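Local structure of soluble lytic murein transglycosylase (Pseudomonas aeruginosa, 5OHU) at residues F125-L128 / D129-G133; G140-A143 / E144-T148. The protein probably cleaves the glycan strands of bacterial cell-wall peptidoglycan as a lytic transglycosylase, working both at strand ends and within strands. All coordinates share one frame; numbering follows the deposited sequence.

Contact 1: F125-L128 / D129-G133; sequences FTEL and DCLYG. With PO4 (phosphate ion), chain F.
Phe125 O accepts Asp129 N at 3.2 Å, the first of four successive i to i+4 bonds that wind residues 125-128 and 129-133 into the opening turns of helix 126-138. The N-H of Asp129 points almost straight at that oxygen (170°) and lies in the carbonyl plane. Thr126 O, Glu127 O and Leu128 O then take the amides of Cys130, Leu131 and Tyr132, the last being the shortest, with Tyr132 N 2.7 Å from Leu128 O.

Phe125 is the N-cap, and the Asp129 carboxylate turns back toward it: with CG beside its own backbone N (chi1 -58°), the group reaches the first turn through two waters. One water, 3.0 Å from Asp129 OD1 and probably donating to it, accepts from Phe125 N. The second donates to Asp129 OD2 at 2.8 Å and lies 3.2 Å from Thr126 OG1. OD1 is also hydrogen-bonded to the hydroxyl of Tyr119, and a negative charge here would probably suit the helix N-terminus.

On another flank, Cys130 SG sits 4.3 Å from Thr126 CG2 and is tied to Cys163 by a disulfide. Glu127, fully extended, carries its carboxylate to a salt bridge with Arg104, while its CG lies 4.4 Å from Leu131 CD1. Tyr132 stacks on Tyr119, and its OH donates at 2.8 Å to O1 of a phosphate ion probably from the crystallisation liquor, with O1 near the ring plane at its edge. The arrangement is an alpha-helical N-terminus, N-capped by Phe125, with its first turn bridged by water to Asp129 and a disulfide tying the helix to helix 161-172.

Contact 2: G140-A143 / E144-T148; sequences GQKA and EGYAT
Helix 142-153 begins just after its N-cap, Gln141, whose O accepts Gly145 N at 2.7 Å within the carbonyl plane; the matching bonds from Tyr146 N to Lys142 O and from Ala147 N to Ala143 O establish 140-143 and 144-148 as the N-terminal turns of this alpha-helix. Gly140 precedes the cap with a positive phi of 67°.

The Gln141 and Glu144 side chains cross at about a right angle, their amide and carboxylate planes 60° apart. NE2 of Gln141 comes no nearer than 3.5 Å to Glu144 OE2, so the two groups touch as polar neighbours at van der Waals range. A bend at chi2 (98°) folds the Glu144 carboxylate back over the first turn, where OE1 lies 3.6 Å from Gln141 CA.

One face of the Tyr146 ring covers the Lys142 carbonyl off-centre, near the CG end of the ring, with CG 3.2 Å from Lys142 O. The Lys142 chain slants across the tyrosine, CD coming within 4.0 Å of Tyr146 OH, while NZ goes on to a salt bridge with Glu173 and a hydrogen bond to Leu137 O. Farther along, Glu144 O is gripped twice, by Thr148 N and by Thr148 OG1, each at 2.9 Å and from opposite faces of the carbonyl plane.

Contact 1 comes first along the chain, at the start of helix 126-138; contact 2 begins the next helix, 142-153. The centres of the two contacts are about 13 Å apart. The contacts meet at Thr148 CG2, which lies 3.9 Å from both Asp129 O and Gly133 CA. Beyond that point, Leu152 packs against Thr126, Asp129 and Cys130 at the start of helix 126-138, while Gln136 and Leu137 near its end meet the side chains of Gln141, Glu144 and Tyr146. Helix 126-138 and helix 142-153 therefore form an antiparallel helical hairpin, with the Cys130-Cys163 disulfide tying helix 126-138 to helix 161-172 within this largely helical protein.

Contact 1: F125-L128 / D129-G133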
loop_
_atom_site.group_PDB
_atom_site.type_symbol
_atom_site.label_atom_id
_atom_site.label_comp_id
_atom_site.label_asym_id
_atom_site.label_seq_id
_atom_site.Cartn_x
_atom_site.Cartn_y
_atom_site.Cartn_z
ATOM N N PHE A 125 -11.987 -10.057 -11.784
ATOM C CA PHE A 125 -12.814 -11.090 -11.171
ATOM C C PHE A 125 -12.291 -12.446 -11.625
ATOM O O PHE A 125 -12.461 -12.827 -12.788
ATOM C CB PHE A 125 -14.284 -10.920 -11.538
ATOM C CG PHE A 125 -14.934 -9.734 -10.896
ATOM C CD1 PHE A 125 -14.986 -9.618 -9.517
ATOM C CD2 PHE A 125 -15.513 -8.741 -11.675
ATOM C CE1 PHE A 125 -15.610 -8.524 -8.920
ATOM C CE2 PHE A 125 -16.132 -7.650 -11.089
ATOM C CZ PHE A 125 -16.180 -7.537 -9.711
ATOM N N THR A 126 -11.639 -13.164 -10.708
ATOM C CA THR A 126 -11.156 -14.506 -11.008
ATOM C C THR A 126 -12.261 -15.400 -11.566
ATOM O O THR A 126 -12.004 -16.245 -12.430
ATOM C CB THR A 126 -10.559 -15.122 -9.734
ATOM O OG1 THR A 126 -9.462 -14.322 -9.293
ATOM C CG2 THR A 126 -10.056 -16.536 -9.982
ATOM N N GLU A 127 -13.497 -15.228 -11.091
ATOM C CA GLU A 127 -14.598 -16.051 -11.570
ATOM C C GLU A 127 -14.811 -15.886 -13.072
ATOM O O GLU A 127 -15.042 -16.868 -13.788
ATOM C CB GLU A 127 -15.872 -15.700 -10.802
ATOM C CG GLU A 127 -17.078 -16.540 -11.202
ATOM C CD GLU A 127 -18.346 -16.149 -10.442
ATOM O OE1 GLU A 127 -19.374 -16.827 -10.626
ATOM O OE2 GLU A 127 -18.315 -15.170 -9.657
ATOM N N LEU A 128 -14.732 -14.655 -13.570
ATOM C CA LEU A 128 -14.896 -14.442 -15.003
ATOM C C LEU A 128 -13.709 -15.001 -15.785
ATOM O O LEU A 128 -13.885 -15.600 -16.854
ATOM C CB LEU A 128 -15.081 -12.947 -15.292
ATOM C CG LEU A 128 -16.248 -12.217 -14.642
ATOM C CD1 LEU A 128 -16.114 -10.728 -14.879
ATOM C CD2 LEU A 128 -17.589 -12.726 -15.179
ATOM N N ASP A 129 -12.494 -14.810 -15.273
ATOM C CA ASP A 129 -11.323 -15.415 -15.901
ATOM C C ASP A 129 -11.504 -16.918 -16.059
ATOM O O ASP A 129 -11.191 -17.488 -17.109
ATOM C CB ASP A 129 -10.063 -15.104 -15.083
ATOM C CG ASP A 129 -9.815 -13.611 -14.924
ATOM O OD1 ASP A 129 -10.475 -12.801 -15.621
ATOM O OD2 ASP A 129 -8.943 -13.243 -14.105
ATOM N N CYS A 130 -12.057 -17.574 -15.044
ATOM C CA CYS A 130 -12.255 -19.020 -15.149
ATOM C C CYS A 130 -13.334 -19.369 -16.157
ATOM O O CYS A 130 -13.154 -20.295 -16.960
ATOM C CB CYS A 130 -12.563 -19.591 -13.774
ATOM S SG CYS A 130 -10.990 -19.656 -12.857
ATOM N N LEU A 131 -14.449 -18.622 -16.157
ATOM C CA LEU A 131 -15.451 -18.805 -17.201
ATOM C C LEU A 131 -14.844 -18.564 -18.577
ATOM O O LEU A 131 -15.184 -19.256 -19.540
ATOM C CB LEU A 131 -16.632 -17.867 -16.949
ATOM C CG LEU A 131 -17.431 -18.232 -15.692
ATOM C CD1 LEU A 131 -18.444 -17.153 -15.349
ATOM C CD2 LEU A 131 -18.123 -19.555 -15.923
ATOM N N TYR A 132 -13.925 -17.598 -18.689
ATOM C CA TYR A 132 -13.302 -17.347 -19.988
ATOM C C TYR A 132 -12.421 -18.513 -20.413
ATOM O O TYR A 132 -12.417 -18.899 -21.590
ATOM C CB TYR A 132 -12.495 -16.052 -19.952
ATOM C CG TYR A 132 -11.908 -15.666 -21.285
ATOM C CD1 TYR A 132 -12.732 -15.408 -22.389
ATOM C CD2 TYR A 132 -10.521 -15.560 -21.443
ATOM C CE1 TYR A 132 -12.185 -15.048 -23.623
ATOM C CE2 TYR A 132 -9.956 -15.193 -22.661
ATOM C CZ TYR A 132 -10.788 -14.933 -23.743
ATOM O OH TYR A 132 -10.213 -14.576 -24.941
ATOM N N GLY A 133 -11.666 -19.086 -19.472
ATOM C CA GLY A 133 -10.933 -20.307 -19.779
ATOM C C GLY A 133 -11.838 -21.422 -20.275
ATOM O O GLY A 133 -11.503 -22.127 -21.231
HETATM P P PO4 F . -11.872 -14.446 -28.666
HETATM O O1 PO4 F . -11.599 -15.024 -27.297
HETATM O O2 PO4 F . -13.167 -14.998 -29.216
HETATM O O3 PO4 F . -10.744 -14.800 -29.611
HETATM O O4 PO4 F . -11.965 -12.945 -28.531
HETATM O O HOH W 1 -11.931 -10.256 -14.930
HETATM O O HOH W 2 -7.529 -13.341 -11.655
#

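Contact 2: G140-A143 / E144-T148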
loop_
_atom_site.group_PDB
_atom_site.type_symbol
_atom_site.label_atom_id
_atom_site.label_comp_id
_atom_site.label_asym_id
_atom_site.label_seq_id
_atom_site.Cartn_x
_atom_site.Cartn_y
_atom_site.Cartn_z
ATOM N N GLY A 140 -12.316 -24.058 -29.475
ATOM C CA GLY A 140 -11.134 -24.162 -30.312
ATOM C C GLY A 140 -9.956 -23.306 -29.897
ATOM O O GLY A 140 -9.128 -22.953 -30.741
ATOM N N GLN A 141 -9.858 -22.959 -28.618
ATOM C CA GLN A 141 -8.704 -22.228 -28.117
ATOM C C GLN A 141 -8.053 -23.029 -26.998
ATOM O O GLN A 141 -7.839 -22.511 -25.895
ATOM C CB GLN A 141 -9.117 -20.840 -27.629
ATOM C CG GLN A 141 -8.969 -19.735 -28.655
ATOM C CD GLN A 141 -9.307 -18.368 -28.087
ATOM O OE1 GLN A 141 -10.424 -17.887 -28.238
ATOM N NE2 GLN A 141 -8.340 -17.740 -27.423
ATOM N N LYS A 142 -7.740 -24.297 -27.275
ATOM C CA LYS A 142 -7.280 -25.197 -26.219
ATOM C C LYS A 142 -5.931 -24.766 -25.671
ATOM O O LYS A 142 -5.718 -24.753 -24.454
ATOM C CB LYS A 142 -7.207 -26.630 -26.739
ATOM C CG LYS A 142 -8.561 -27.226 -26.974
ATOM C CD LYS A 142 -8.543 -28.713 -26.818
ATOM C CE LYS A 142 -9.961 -29.247 -26.795
ATOM N NZ LYS A 142 -10.668 -28.813 -25.558
ATOM N N ALA A 143 -5.002 -24.423 -26.559
ATOM C CA ALA A 143 -3.685 -24.005 -26.105
ATOM C C ALA A 143 -3.789 -22.791 -25.200
ATOM O O ALA A 143 -3.140 -22.733 -24.151
ATOM C CB ALA A 143 -2.783 -23.722 -27.305
ATOM N N GLU A 144 -4.618 -21.817 -25.577
ATOM C CA GLU A 144 -4.803 -20.655 -24.721
ATOM C C GLU A 144 -5.612 -21.004 -23.478
ATOM O O GLU A 144 -5.391 -20.413 -22.415
ATOM C CB GLU A 144 -5.472 -19.519 -25.497
ATOM C CG GLU A 144 -4.678 -19.036 -26.708
ATOM C CD GLU A 144 -5.159 -19.644 -28.019
ATOM O OE1 GLU A 144 -5.319 -20.882 -28.102
ATOM O OE2 GLU A 144 -5.386 -18.869 -28.973
ATOM N N GLY A 145 -6.540 -21.956 -23.593
ATOM C CA GLY A 145 -7.329 -22.361 -22.440
ATOM C C GLY A 145 -6.513 -23.129 -21.418
ATOM O O GLY A 145 -6.706 -22.971 -20.208
ATOM N N TYR A 146 -5.592 -23.973 -21.892
ATOM C CA TYR A 146 -4.621 -24.593 -20.999
ATOM C C TYR A 146 -3.786 -23.530 -20.293
ATOM O O TYR A 146 -3.586 -23.585 -19.074
ATOM C CB TYR A 146 -3.727 -25.568 -21.776
ATOM C CG TYR A 146 -4.435 -26.808 -22.319
ATOM C CD1 TYR A 146 -5.788 -27.016 -22.105
ATOM C CD2 TYR A 146 -3.735 -27.777 -23.025
ATOM C CE1 TYR A 146 -6.425 -28.138 -22.585
ATOM C CE2 TYR A 146 -4.364 -28.905 -23.511
ATOM C CZ TYR A 146 -5.714 -29.079 -23.289
ATOM O OH TYR A 146 -6.367 -30.198 -23.768
ATOM N N ALA A 147 -3.319 -22.528 -21.030
ATOM C CA ALA A 147 -2.526 -21.495 -20.380
ATOM C C ALA A 147 -3.356 -20.690 -19.390
ATOM O O ALA A 147 -2.827 -20.211 -18.385
ATOM C CB ALA A 147 -1.897 -20.573 -21.415
ATOM N N THR A 148 -4.653 -20.521 -19.648
ATOM C CA THR A 148 -5.488 -19.835 -18.669
ATOM C C THR A 148 -5.688 -20.694 -17.427
ATOM O O THR A 148 -5.610 -20.195 -16.300
ATOM C CB THR A 148 -6.839 -19.470 -19.286
ATOM O OG1 THR A 148 -6.627 -18.687 -20.465
ATOM C CG2 THR A 148 -7.690 -18.673 -18.290
#